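Long-range contacts in integron gene cassette protein HFX_CASS2 (Uncultured bacterium, PDB 3FXH), which is of unknown function but is encoded by a mobile integron gene cassette and forms an all-helical, two-subunit assembly: residues A[51-55]-A[116-120]; A[27-32]-A[127-132]; A[40-46]-A[70-75]; A[60-64]-A[94-98]. All coordinates share one frame; numbering follows the deposited sequence.

Interaction 1: residues A[51-55]-A[116-120]; sequences DQFHE and ALLLA
The ring of Phe53 has the backbone carbonyl oxygen Ala116 O over one face, 4.1 Å above the plane and displaced toward the rim, while two methyl groups, Leu119 CD2 and Ala120 CB, approach the same ring obliquely. Leu119 CD2 lies 3.7 Å from Phe53 CD2, and Ala120 CB sits 3.7 Å from Phe53 CE1, across the ring from CD2. The second flat group, the imidazole of His54, is also met obliquely: its NE2 is 3.9 Å from Leu119 CD2, and this one methyl therefore touches both aromatic side chains. The ring of Phe53 is directed at helix 116-131 with CG anti to the backbone N (chi1 172°). Closer to the backbone, Phe53 CB meets Ala116 CB at 3.4 Å, a near approach that matches the shortest CA separation of the pair, 6.1 Å between Phe53 CA and Ala116 CA. The two short helical segments run at 38° to each other, with axes 9.7 Å apart at their nearest. Beyond them, Phe62 makes an edge-to-face pair with Phe53, and His54 ND1 has a weak hydrogen bond to Ala102 O. No hydrogen bond crosses between 51-55 and 116-120. With Phe53, Ala116, Leu119 and Ala120 all buried, the contact joins helix 50-58 to the start of helix 116-131 through apolar surfaces, so the fit between the segments probably depends on shape rather than polar pairing.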
# COMPACT_ATOMS: atom_id res chain seq x y z
N ASP A 51 -19.16 -4.82 0.92
CA ASP A 51 -19.98 -5.60 1.84
C ASP A 51 -19.24 -6.86 2.30
O ASP A 51 -19.23 -7.18 3.49
CB ASP A 51 -21.35 -5.93 1.26
CG ASP A 51 -22.40 -4.87 1.59
OD1 ASP A 51 -22.02 -3.70 1.82
OD2 ASP A 51 -23.60 -5.20 1.63
N GLN A 52 -18.62 -7.56 1.36
CA GLN A 52 -17.88 -8.76 1.73
C GLN A 52 -16.65 -8.40 2.56
O GLN A 52 -16.31 -9.11 3.51
CB GLN A 52 -17.47 -9.56 0.49
CG GLN A 52 -16.73 -10.84 0.83
CD GLN A 52 -16.38 -11.65 -0.38
OE1 GLN A 52 -15.71 -11.17 -1.30
NE2 GLN A 52 -16.83 -12.91 -0.40
N PHE A 53 -15.97 -7.30 2.21
CA PHE A 53 -14.80 -6.91 2.95
C PHE A 53 -15.15 -6.61 4.41
O PHE A 53 -14.46 -7.06 5.33
CB PHE A 53 -14.06 -5.72 2.33
CG PHE A 53 -12.96 -5.20 3.22
CD1 PHE A 53 -11.77 -5.88 3.32
CD2 PHE A 53 -13.17 -4.09 4.03
CE1 PHE A 53 -10.78 -5.45 4.19
CE2 PHE A 53 -12.20 -3.65 4.89
CZ PHE A 53 -10.99 -4.33 4.98
N HIS A 54 -16.23 -5.86 4.64
CA HIS A 54 -16.62 -5.52 6.00
C HIS A 54 -17.08 -6.74 6.80
O HIS A 54 -16.83 -6.84 8.01
CB HIS A 54 -17.69 -4.40 6.01
CG HIS A 54 -17.12 -3.04 5.76
ND1 HIS A 54 -16.39 -2.35 6.71
CD2 HIS A 54 -17.14 -2.26 4.66
CE1 HIS A 54 -15.98 -1.21 6.20
NE2 HIS A 54 -16.42 -1.12 4.95
N GLU A 55 -17.73 -7.68 6.12
CA GLU A 55 -18.18 -8.91 6.77
C GLU A 55 -16.99 -9.77 7.21
O GLU A 55 -16.90 -10.18 8.36
CB GLU A 55 -19.10 -9.69 5.81
CG GLU A 55 -19.43 -11.11 6.24
CD GLU A 55 -20.42 -11.78 5.31
OE1 GLU A 55 -21.05 -11.07 4.49
OE2 GLU A 55 -20.58 -13.02 5.38
N ALA A 116 -12.86 -3.07 -2.71
CA ALA A 116 -12.54 -3.08 -1.28
C ALA A 116 -11.16 -3.66 -0.97
O ALA A 116 -10.64 -3.47 0.13
CB ALA A 116 -13.62 -3.79 -0.47
N LEU A 117 -10.55 -4.39 -1.91
CA LEU A 117 -9.15 -4.79 -1.70
C LEU A 117 -8.26 -3.56 -1.48
O LEU A 117 -7.25 -3.58 -0.74
CB LEU A 117 -8.65 -5.60 -2.90
CG LEU A 117 -9.32 -6.96 -3.11
CD1 LEU A 117 -8.65 -7.69 -4.30
CD2 LEU A 117 -9.22 -7.81 -1.83
N LEU A 118 -8.64 -2.46 -2.10
CA LEU A 118 -7.85 -1.24 -1.97
C LEU A 118 -8.15 -0.56 -0.64
O LEU A 118 -7.31 0.17 -0.11
CB LEU A 118 -8.12 -0.28 -3.16
CG LEU A 118 -7.87 -0.92 -4.52
CD1 LEU A 118 -8.49 -0.11 -5.67
CD2 LEU A 118 -6.35 -1.11 -4.72
N LEU A 119 -9.35 -0.76 -0.11
CA LEU A 119 -9.62 -0.28 1.24
C LEU A 119 -8.75 -1.06 2.22
O LEU A 119 -8.22 -0.51 3.20
CB LEU A 119 -11.10 -0.47 1.59
CG LEU A 119 -11.59 -0.24 3.03
CD1 LEU A 119 -11.24 1.14 3.55
CD2 LEU A 119 -13.10 -0.47 3.11
N ALA A 120 -8.57 -2.34 1.95
CA ALA A 120 -7.71 -3.17 2.80
C ALA A 120 -6.28 -2.65 2.83
O ALA A 120 -5.61 -2.69 3.87
CB ALA A 120 -7.74 -4.62 2.33

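Interaction 2: residues A[27-32]-A[127-132]; sequences ATSAVH and ILREIN
Val31 has CG1 anti to its backbone N (chi1 170°), which leaves CG2 beside that nitrogen and lets the two methyls meet different residues of helix 116-131. CG1 lies 3.6 Å from Leu128 CD2, the two side chains sliding past each other in opposite directions. Val31 CG2 instead comes 3.9 Å from Ile131 CD1, where the side chains meet tip to tip, and touches Ile127 CG2 as well. For Leu128, CG beside the backbone N (chi1 -71°) turns the isobutyl group toward helix 24-43; CD2 then reaches the edge of the His32 ring, in its plane, 3.8 Å from His32 CD2. Ile131 CD1 also packs 3.9 Å from Ala27 CB, and the CG2 methyl of Ile131 lies 3.3 Å from Thr28 OG1. That hydroxyl is bonded to Asn24 O, within its own helix. An alanine in place of Leu128 would remove both terminal methyls and is likely to open a gap between Val31 and the edge of His32, leaving the imidazole freer to turn. His32 also packs on Leu125 of the second subunit. The segment axes are nearly antiparallel, at 171°, and approach to 10.0 Å. With no hydrogen bond between 27-32 and 127-132, the pairing of the chain's first and last helices rests mainly on branched aliphatic side chains, and the Thr28 hydroxyl among them is satisfied inside its own helix.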
# COMPACT_ATOMS: atom_id res chain seq x y z
N ALA A 27 5.43 -8.67 12.63
CA ALA A 27 4.10 -8.15 12.26
C ALA A 27 4.18 -7.12 11.14
O ALA A 27 3.35 -7.11 10.23
CB ALA A 27 3.42 -7.57 13.49
N THR A 28 5.17 -6.24 11.21
CA THR A 28 5.41 -5.27 10.15
C THR A 28 5.67 -5.91 8.77
O THR A 28 5.08 -5.53 7.75
CB THR A 28 6.58 -4.37 10.55
OG1 THR A 28 6.20 -3.63 11.72
CG2 THR A 28 6.94 -3.39 9.43
N SER A 29 6.56 -6.89 8.75
CA SER A 29 6.86 -7.62 7.53
C SER A 29 5.64 -8.35 7.01
O SER A 29 5.46 -8.47 5.80
CB SER A 29 7.99 -8.61 7.76
OG SER A 29 9.19 -7.90 8.00
N ALA A 30 4.82 -8.87 7.93
CA ALA A 30 3.60 -9.57 7.55
C ALA A 30 2.62 -8.62 6.85
O ALA A 30 1.99 -8.98 5.86
CB ALA A 30 2.95 -10.21 8.77
N VAL A 31 2.52 -7.40 7.38
CA VAL A 31 1.60 -6.40 6.82
C VAL A 31 2.12 -5.89 5.48
O VAL A 31 1.35 -5.67 4.56
CB VAL A 31 1.33 -5.21 7.81
CG1 VAL A 31 0.58 -4.09 7.11
CG2 VAL A 31 0.54 -5.69 9.02
N HIS A 32 3.44 -5.73 5.37
CA HIS A 32 4.02 -5.38 4.07
C HIS A 32 3.72 -6.49 3.06
O HIS A 32 3.43 -6.22 1.90
CB HIS A 32 5.55 -5.16 4.18
CG HIS A 32 5.93 -3.81 4.72
ND1 HIS A 32 6.96 -3.06 4.20
CD2 HIS A 32 5.41 -3.08 5.74
CE1 HIS A 32 7.07 -1.94 4.88
NE2 HIS A 32 6.14 -1.92 5.82
N ILE A 127 -2.69 -0.06 10.31
CA ILE A 127 -2.19 -1.12 11.18
C ILE A 127 -0.69 -0.94 11.42
O ILE A 127 -0.20 -1.11 12.54
CB ILE A 127 -2.50 -2.52 10.59
CG1 ILE A 127 -4.01 -2.75 10.57
CG2 ILE A 127 -1.84 -3.64 11.41
CD1 ILE A 127 -4.43 -4.07 9.88
N LEU A 128 0.02 -0.54 10.37
CA LEU A 128 1.45 -0.26 10.49
C LEU A 128 1.71 0.83 11.52
O LEU A 128 2.64 0.74 12.31
CB LEU A 128 2.03 0.14 9.13
CG LEU A 128 2.15 -0.98 8.10
CD1 LEU A 128 2.67 -0.39 6.80
CD2 LEU A 128 3.08 -2.06 8.63
N ARG A 129 0.90 1.88 11.49
CA ARG A 129 1.01 2.94 12.49
C ARG A 129 0.86 2.35 13.90
O ARG A 129 1.61 2.69 14.82
CB ARG A 129 -0.06 4.00 12.25
CG ARG A 129 0.19 4.89 11.05
CD ARG A 129 -0.74 6.09 11.08
NE ARG A 129 -0.48 7.03 9.99
CZ ARG A 129 0.57 7.85 9.95
NH1 ARG A 129 1.47 7.84 10.92
NH2 ARG A 129 0.72 8.68 8.92
N GLU A 130 -0.13 1.48 14.05
CA GLU A 130 -0.37 0.83 15.34
C GLU A 130 0.83 0.03 15.80
O GLU A 130 1.22 0.10 16.96
CB GLU A 130 -1.60 -0.07 15.26
CG GLU A 130 -2.92 0.68 15.22
CD GLU A 130 -4.06 -0.16 15.75
OE1 GLU A 130 -3.84 -1.36 15.98
OE2 GLU A 130 -5.16 0.39 15.95
N ILE A 131 1.42 -0.74 14.88
CA ILE A 131 2.58 -1.57 15.21
C ILE A 131 3.82 -0.73 15.57
O ILE A 131 4.56 -1.07 16.49
CB ILE A 131 2.93 -2.51 14.03
CG1 ILE A 131 1.76 -3.44 13.73
CG2 ILE A 131 4.20 -3.31 14.35
CD1 ILE A 131 1.86 -4.15 12.39
N ASN A 132 4.02 0.36 14.84
CA ASN A 132 5.24 1.15 14.92
C ASN A 132 5.20 2.25 15.99
O ASN A 132 4.43 2.18 16.94
CB ASN A 132 5.57 1.77 13.56
CG ASN A 132 5.66 0.73 12.44
OD1 ASN A 132 6.12 -0.39 12.66
ND2 ASN A 132 5.22 1.10 11.24

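Interaction 3: residues A[40-46]-A[70-75]; sequences RLVDSGH and YSSTIK
A backbone carbonyl in a segment without regular secondary structure, Thr73 O, is gripped by the Arg40 guanidinium both directly and through water. Arg40 NH1 donates to Thr73 O at 3.0 Å, with an N-H...O angle of 148°; the donor stands 36° out of the carbonyl plane. Arg40 NH2 donates to a water that in turn donates to Thr73 O at 2.8 Å. A bend at chi3 (67°) swings the guanidinium to this carbonyl, where NH1 also passes Lys75 CG. The same group has further partners: NH1 forms a salt bridge with Glu37, and NE donates to Gly111 O of the second subunit. Away from this polar site, Leu41 CD2 makes a CH-pi contact over one face of Tyr70, 3.6 Å from the ring centroid. In an edge-to-face pair, Tyr70 turns its edge to the face of His46: Tyr70 CE1 stands 3.7 Å above the imidazole plane, over its centre. A second water lies at the edge of the phenol, 2.6 Å from Tyr70 OH, and makes a weak bond with His46 ND1. The turn that delivers His46 is a Schellman motif: His46 N bonds to Leu41 O, Gly45 N bonds to Val42 O at 2.8 Å, and Gly45 takes the positive-phi C-prime position that closes helix 24-43.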
# COMPACT_ATOMS: atom_id res chain seq x y z
N ARG A 40 -0.82 -7.76 -6.03
CA ARG A 40 -0.85 -8.82 -7.07
C ARG A 40 -2.27 -9.21 -7.46
O ARG A 40 -2.56 -9.39 -8.64
CB ARG A 40 -0.11 -10.08 -6.62
CG ARG A 40 1.37 -9.91 -6.35
CD ARG A 40 1.96 -11.25 -5.96
NE ARG A 40 1.94 -12.18 -7.10
CZ ARG A 40 1.83 -13.50 -7.00
NH1 ARG A 40 1.73 -14.06 -5.81
NH2 ARG A 40 1.82 -14.26 -8.10
N LEU A 41 -3.16 -9.38 -6.47
CA LEU A 41 -4.55 -9.73 -6.80
C LEU A 41 -5.14 -8.65 -7.68
O LEU A 41 -5.80 -8.94 -8.67
CB LEU A 41 -5.40 -9.88 -5.53
CG LEU A 41 -4.99 -11.03 -4.62
CD1 LEU A 41 -5.74 -10.98 -3.30
CD2 LEU A 41 -5.26 -12.34 -5.37
N VAL A 42 -4.90 -7.39 -7.32
CA VAL A 42 -5.44 -6.28 -8.10
C VAL A 42 -4.86 -6.26 -9.51
O VAL A 42 -5.58 -6.02 -10.48
CB VAL A 42 -5.21 -4.94 -7.37
CG1 VAL A 42 -5.57 -3.76 -8.25
CG2 VAL A 42 -6.02 -4.92 -6.04
N ASP A 43 -3.56 -6.56 -9.62
CA ASP A 43 -2.90 -6.62 -10.93
C ASP A 43 -3.57 -7.63 -11.86
O ASP A 43 -3.56 -7.48 -13.08
CB ASP A 43 -1.41 -6.96 -10.78
CG ASP A 43 -0.60 -6.58 -12.00
OD1 ASP A 43 -0.82 -5.48 -12.55
OD2 ASP A 43 0.28 -7.37 -12.41
N SER A 44 -4.14 -8.66 -11.27
CA SER A 44 -4.78 -9.71 -12.04
C SER A 44 -6.28 -9.43 -12.24
O SER A 44 -7.02 -10.27 -12.75
CB SER A 44 -4.60 -11.05 -11.34
OG SER A 44 -3.25 -11.45 -11.36
N GLY A 45 -6.71 -8.24 -11.83
CA GLY A 45 -8.08 -7.81 -12.03
C GLY A 45 -9.08 -8.31 -11.00
O GLY A 45 -10.28 -8.20 -11.21
N HIS A 46 -8.59 -8.84 -9.88
CA HIS A 46 -9.50 -9.29 -8.82
C HIS A 46 -10.01 -8.11 -8.01
O HIS A 46 -9.36 -7.07 -7.92
CB HIS A 46 -8.84 -10.32 -7.89
CG HIS A 46 -8.31 -11.52 -8.62
ND1 HIS A 46 -9.13 -12.43 -9.25
CD2 HIS A 46 -7.04 -11.94 -8.83
CE1 HIS A 46 -8.39 -13.37 -9.81
NE2 HIS A 46 -7.12 -13.10 -9.57
N TYR A 70 -7.47 -17.54 -2.91
CA TYR A 70 -6.42 -17.35 -3.90
C TYR A 70 -5.21 -18.25 -3.66
O TYR A 70 -4.11 -17.96 -4.12
CB TYR A 70 -6.01 -15.88 -3.92
CG TYR A 70 -7.18 -15.00 -4.28
CD1 TYR A 70 -7.68 -14.96 -5.57
CD2 TYR A 70 -7.82 -14.23 -3.31
CE1 TYR A 70 -8.76 -14.16 -5.90
CE2 TYR A 70 -8.90 -13.43 -3.62
CZ TYR A 70 -9.36 -13.39 -4.91
OH TYR A 70 -10.44 -12.59 -5.21
N SER A 71 -5.45 -19.38 -3.00
CA SER A 71 -4.38 -20.28 -2.59
C SER A 71 -3.53 -20.79 -3.76
O SER A 71 -2.39 -21.19 -3.57
CB SER A 71 -4.95 -21.47 -1.81
OG SER A 71 -5.78 -22.26 -2.65
N SER A 72 -4.09 -20.77 -4.97
CA SER A 72 -3.34 -21.23 -6.16
C SER A 72 -2.24 -20.26 -6.58
O SER A 72 -1.30 -20.65 -7.27
CB SER A 72 -4.28 -21.47 -7.34
OG SER A 72 -4.60 -20.25 -7.99
N THR A 73 -2.32 -18.99 -6.17
CA THR A 73 -1.37 -18.01 -6.66
C THR A 73 -0.73 -17.19 -5.55
O THR A 73 0.40 -16.72 -5.69
CB THR A 73 -1.99 -17.04 -7.70
OG1 THR A 73 -3.03 -16.27 -7.08
CG2 THR A 73 -2.56 -17.82 -8.89
N ILE A 74 -1.45 -17.03 -4.44
CA ILE A 74 -1.01 -16.14 -3.35
C ILE A 74 0.25 -16.66 -2.67
O ILE A 74 0.38 -17.86 -2.41
CB ILE A 74 -2.14 -15.89 -2.31
CG1 ILE A 74 -1.89 -14.59 -1.54
CG2 ILE A 74 -2.30 -17.08 -1.34
CD1 ILE A 74 -3.11 -14.09 -0.79
N LYS A 75 1.19 -15.75 -2.39
CA LYS A 75 2.45 -16.10 -1.72
C LYS A 75 2.53 -15.45 -0.36
O LYS A 75 2.74 -14.24 -0.26
CB LYS A 75 3.66 -15.65 -2.55
CG LYS A 75 3.87 -16.43 -3.82
CD LYS A 75 5.23 -16.13 -4.42
CE LYS A 75 5.57 -17.10 -5.54
NZ LYS A 75 6.92 -16.83 -6.10
O HOH W 1 2.01 -17.34 -7.92
O HOH W 2 -11.55 -13.11 -7.45

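Interaction 4: residues A[60-64]-A[94-98]; sequences ERFIA and IENAF
At the start of helix 62-69 a carboxylate from helix 88-102, that of Glu95, accepts backbone N-H groups of the first turn. Glu95 OE1 accepts from Ile63 N at 3.0 Å with an N-H...O angle of 164°, and Glu95 OE2 accepts from Ala64 N at 3.0 Å and 156°. Both donors arrive on the syn sides, a little out of the carboxylate plane, so each oxygen takes one of two successive amides. The chain is folded at chi2 (-80°), which turns the carboxylate onto the helix start. Two waters complete the grip: one donates to Glu95 OE2 at 2.7 Å and to Glu60 O, while the other donates to Glu95 OE1 at 2.6 Å and to Glu95 O and accepts from Phe62 N. The negative group thus faces the positive end of the helix dipole, which would be expected to stabilise its ionised form. A leucine in place of Glu95 would probably leave the amides of Ile63 and Ala64 without their acceptors. Beside the carboxylate site the contact is apolar: Phe62 CD2 lies 3.6 Å above one face of Phe98, toward the rim, the ring planes oblique to each other, and Ile63 CD1 is 4.0 Å from Phe98 CE2. Just before this helix start, Glu60 closes helix 50-58 as the C-prime residue of a Schellman motif. Phe62 and Phe98 pack on Ala120 and Cys124 of helix 116-131 respectively, while Ile63 and Ile94 both pack on Ile34 of helix 24-43.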
# COMPACT_ATOMS: atom_id res chain seq x y z
N GLU A 60 -13.22 -11.22 11.57
CA GLU A 60 -11.79 -11.40 11.79
C GLU A 60 -11.22 -12.56 10.97
O GLU A 60 -10.49 -13.39 11.50
CB GLU A 60 -11.51 -11.60 13.29
CG GLU A 60 -12.17 -10.57 14.21
CD GLU A 60 -11.45 -10.44 15.56
OE1 GLU A 60 -10.69 -11.36 15.92
OE2 GLU A 60 -11.64 -9.41 16.25
N ARG A 61 -11.55 -12.60 9.68
CA ARG A 61 -11.09 -13.68 8.81
C ARG A 61 -10.82 -13.24 7.37
O ARG A 61 -10.88 -14.03 6.42
CB ARG A 61 -12.05 -14.87 8.86
CG ARG A 61 -13.34 -14.70 8.06
CD ARG A 61 -14.28 -15.88 8.30
NE ARG A 61 -15.63 -15.61 7.82
CZ ARG A 61 -16.12 -16.04 6.66
NH1 ARG A 61 -15.38 -16.81 5.87
NH2 ARG A 61 -17.36 -15.72 6.30
N PHE A 62 -10.52 -11.96 7.20
CA PHE A 62 -10.24 -11.41 5.89
C PHE A 62 -8.99 -12.07 5.30
O PHE A 62 -8.97 -12.50 4.15
CB PHE A 62 -10.06 -9.90 5.97
CG PHE A 62 -9.52 -9.28 4.73
CD1 PHE A 62 -10.25 -9.30 3.54
CD2 PHE A 62 -8.29 -8.65 4.74
CE1 PHE A 62 -9.75 -8.71 2.38
CE2 PHE A 62 -7.77 -8.05 3.58
CZ PHE A 62 -8.50 -8.08 2.40
N ILE A 63 -7.95 -12.19 6.11
CA ILE A 63 -6.69 -12.74 5.58
C ILE A 63 -6.83 -14.23 5.26
O ILE A 63 -6.43 -14.68 4.19
CB ILE A 63 -5.50 -12.46 6.52
CG1 ILE A 63 -5.30 -10.95 6.66
CG2 ILE A 63 -4.23 -13.07 5.95
CD1 ILE A 63 -4.97 -10.28 5.36
N ALA A 64 -7.43 -14.98 6.17
CA ALA A 64 -7.71 -16.39 5.92
C ALA A 64 -8.50 -16.57 4.62
O ALA A 64 -8.23 -17.48 3.84
CB ALA A 64 -8.47 -16.99 7.09
N ILE A 94 -3.28 -9.23 13.39
CA ILE A 94 -3.66 -8.66 12.11
C ILE A 94 -5.15 -8.86 11.80
O ILE A 94 -5.83 -7.91 11.43
CB ILE A 94 -2.76 -9.19 10.97
CG1 ILE A 94 -1.33 -8.69 11.16
CG2 ILE A 94 -3.29 -8.77 9.59
CD1 ILE A 94 -0.35 -9.30 10.22
N GLU A 95 -5.66 -10.08 11.94
CA GLU A 95 -7.09 -10.33 11.68
C GLU A 95 -7.99 -9.45 12.56
O GLU A 95 -9.00 -8.92 12.10
CB GLU A 95 -7.44 -11.80 11.90
CG GLU A 95 -6.74 -12.76 10.95
CD GLU A 95 -7.38 -12.82 9.57
OE1 GLU A 95 -7.85 -11.78 9.06
OE2 GLU A 95 -7.40 -13.93 8.99
N ASN A 96 -7.64 -9.33 13.83
CA ASN A 96 -8.41 -8.50 14.75
C ASN A 96 -8.28 -7.03 14.38
O ASN A 96 -9.24 -6.26 14.49
CB ASN A 96 -7.94 -8.72 16.19
CG ASN A 96 -8.55 -7.71 17.16
OD1 ASN A 96 -9.67 -7.90 17.65
ND2 ASN A 96 -7.82 -6.64 17.43
N ALA A 97 -7.10 -6.64 13.93
CA ALA A 97 -6.86 -5.25 13.55
C ALA A 97 -7.73 -4.86 12.36
O ALA A 97 -8.30 -3.77 12.34
CB ALA A 97 -5.39 -5.02 13.26
N PHE A 98 -7.87 -5.75 11.38
CA PHE A 98 -8.79 -5.47 10.27
C PHE A 98 -10.21 -5.28 10.79
O PHE A 98 -10.92 -4.36 10.36
CB PHE A 98 -8.77 -6.60 9.24
CG PHE A 98 -7.73 -6.42 8.18
CD1 PHE A 98 -7.99 -5.64 7.06
CD2 PHE A 98 -6.49 -7.03 8.29
CE1 PHE A 98 -7.03 -5.47 6.08
CE2 PHE A 98 -5.54 -6.86 7.32
CZ PHE A 98 -5.80 -6.08 6.21
O HOH W 3 -8.58 -15.80 10.57
O HOH W 4 -9.72 -10.04 9.45

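Overall arrangement
Five helices and no strands make up the fold, and helix 116-131 serves both interaction 1, near its start, and interaction 2, at its end; their centres lie about 19 Å apart, on opposite sides of the chain's centre. Interaction 4, with its centre about 6 Å from the chain's centre, touches both: Phe62 meets Ala120, and Ile94 meets Val31. Interaction 3 lies at the other end of helix 24-43 from interaction 2, about 21 Å away between centres, and touches interaction 1 through Leu117. Along the chain, interaction 2 encloses the other three, so the terminal helices close the bundle. Interactions 2 and 3 meet the second subunit, and Leu118 of 116-120 packs on its Asp43.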